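Local coordinates for nitroreductase (Bacteroides fragilis NCTC 9343, PDB 3EK3), which binds flavin mononucleotide and probably acts as a nitroreductase-family oxidoreductase that uses NAD or NADP, at residues K59-L63 with Y149-L153. Sequence-based numbering, arbitrary orientation.
Sequences KLEEL and YLTSL
Y149 reaches from its helix to the flank of the helix carrying K59, E62 and L63, and its ring lies between the axes of the two segments, 11.2 Å apart at closest approach. With CG anti to the backbone N (chi1 -151°), CB sends the ring straight across. CD1 lies 4.1 Å from L63 CB; CE1 comes 3.7 Å from K59 O, while L63 N sits above one face, toward the rim. At the opposite edge, CE2 passes 3.5 Å from E62 CB, on the same side of the ring plane as L63 N. Y149 OH donates a 2.6 Å hydrogen bond to the anti lone pair of E62 OE1, the carboxylate turned 88° from the ring plane. Tyrosine suits this place, a flat apolar body with a polar tip; extended E62 brings the acceptor. Beside the ring, toward the sheet, branched leucines L63, L150 and L153 suit the buried side. K59 lines the contact with methylenes, CD touching L153 CD2, while its end leads away. Segments 59-63 and 149-153, on helices 57-72 and 144-153, run nearly antiparallel (155°), their three leucines resting on I99 of strand 96-102, while V189 of the second subunit packs on K59 and L153.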
loop_
_atom_site.group_PDB
_atom_site.type_symbol
_atom_site.label_atom_id
_atom_site.label_comp_id
_atom_site.label_asym_id
_atom_site.label_seq_id
_atom_site.Cartn_x
_atom_site.Cartn_y
_atom_site.Cartn_z
ATOM N N LYS A 59 -26.038 9.544 1.410
ATOM C CA LYS A 59 -24.841 10.334 1.089
ATOM C C LYS A 59 -23.949 9.611 0.077
ATOM O O LYS A 59 -23.348 10.238 -0.788
ATOM C CB LYS A 59 -24.043 10.649 2.348
ATOM C CG LYS A 59 -24.818 11.419 3.394
ATOM C CD LYS A 59 -23.928 11.760 4.575
ATOM C CE LYS A 59 -24.727 12.083 5.840
ATOM N NZ LYS A 59 -25.742 13.177 5.806
ATOM N N LEU A 60 -23.860 8.294 0.178
ATOM C CA LEU A 60 -23.064 7.544 -0.813
ATOM C C LEU A 60 -23.624 7.732 -2.233
ATOM O O LEU A 60 -22.891 7.952 -3.171
ATOM C CB LEU A 60 -22.989 6.084 -0.442
ATOM C CG LEU A 60 -22.116 5.818 0.765
ATOM C CD1 LEU A 60 -22.371 4.353 1.243
ATOM C CD2 LEU A 60 -20.630 6.162 0.510
ATOM N N GLU A 61 -24.946 7.661 -2.349
ATOM C CA GLU A 61 -25.602 7.844 -3.620
ATOM C C GLU A 61 -25.377 9.249 -4.164
ATOM O O GLU A 61 -25.099 9.426 -5.341
ATOM C CB GLU A 61 -27.089 7.484 -3.493
ATOM C CG GLU A 61 -27.281 5.998 -3.190
ATOM C CD GLU A 61 -28.731 5.534 -3.237
ATOM O OE1 GLU A 61 -29.647 6.398 -3.338
ATOM O OE2 GLU A 61 -28.937 4.288 -3.172
ATOM N N GLU A 62 -25.474 10.264 -3.306
ATOM C CA GLU A 62 -25.221 11.634 -3.727
ATOM C C GLU A 62 -23.775 11.844 -4.225
ATOM O O GLU A 62 -23.539 12.542 -5.217
ATOM C CB GLU A 62 -25.537 12.618 -2.577
ATOM C CG GLU A 62 -27.022 12.747 -2.275
ATOM C CD GLU A 62 -27.356 13.835 -1.255
ATOM O OE1 GLU A 62 -26.483 14.202 -0.437
ATOM O OE2 GLU A 62 -28.485 14.386 -1.341
ATOM N N LEU A 63 -22.825 11.280 -3.499
ATOM C CA LEU A 63 -21.414 11.358 -3.869
ATOM C C LEU A 63 -21.176 10.685 -5.225
ATOM O O LEU A 63 -20.512 11.234 -6.105
ATOM C CB LEU A 63 -20.576 10.693 -2.793
ATOM C CG LEU A 63 -19.079 10.581 -3.047
ATOM C CD1 LEU A 63 -18.485 11.951 -3.276
ATOM C CD2 LEU A 63 -18.363 9.864 -1.860
ATOM N N TYR A 149 -18.776 18.255 -2.003
ATOM C CA TYR A 149 -19.366 17.098 -1.317
ATOM C C TYR A 149 -18.383 16.489 -0.324
ATOM O O TYR A 149 -18.724 16.255 0.830
ATOM C CB TYR A 149 -19.902 16.039 -2.322
ATOM C CG TYR A 149 -21.054 15.297 -1.719
ATOM C CD1 TYR A 149 -20.818 14.235 -0.844
ATOM C CD2 TYR A 149 -22.377 15.728 -1.903
ATOM C CE1 TYR A 149 -21.847 13.586 -0.212
ATOM C CE2 TYR A 149 -23.453 15.074 -1.253
ATOM C CZ TYR A 149 -23.176 14.023 -0.398
ATOM O OH TYR A 149 -24.169 13.359 0.278
ATOM N N LEU A 150 -17.142 16.281 -0.761
ATOM C CA LEU A 150 -16.094 15.718 0.100
ATOM C C LEU A 150 -15.877 16.586 1.347
ATOM O O LEU A 150 -15.798 16.090 2.473
ATOM C CB LEU A 150 -14.786 15.587 -0.681
ATOM C CG LEU A 150 -14.803 14.579 -1.839
ATOM C CD1 LEU A 150 -13.460 14.631 -2.562
ATOM C CD2 LEU A 150 -15.033 13.153 -1.296
ATOM N N THR A 151 -15.792 17.878 1.133
ATOM C CA THR A 151 -15.657 18.840 2.249
ATOM C C THR A 151 -16.785 18.720 3.267
ATOM O O THR A 151 -16.543 18.688 4.479
ATOM C CB THR A 151 -15.579 20.240 1.707
ATOM O OG1 THR A 151 -14.424 20.349 0.860
ATOM C CG2 THR A 151 -15.525 21.287 2.855
ATOM N N SER A 152 -18.009 18.558 2.759
ATOM C CA SER A 152 -19.190 18.457 3.618
ATOM C C SER A 152 -19.129 17.162 4.423
ATOM O O SER A 152 -19.619 17.105 5.534
ATOM C CB SER A 152 -20.488 18.513 2.802
ATOM O OG SER A 152 -20.828 17.236 2.284
ATOM N N LEU A 153 -18.504 16.135 3.856
ATOM C CA LEU A 153 -18.333 14.850 4.558
ATOM C C LEU A 153 -17.208 14.896 5.587
ATOM O O LEU A 153 -17.102 14.024 6.432
ATOM C CB LEU A 153 -18.047 13.734 3.550
ATOM C CG LEU A 153 -19.220 13.357 2.657
ATOM C CD1 LEU A 153 -18.651 12.481 1.538
ATOM C CD2 LEU A 153 -20.333 12.635 3.470
#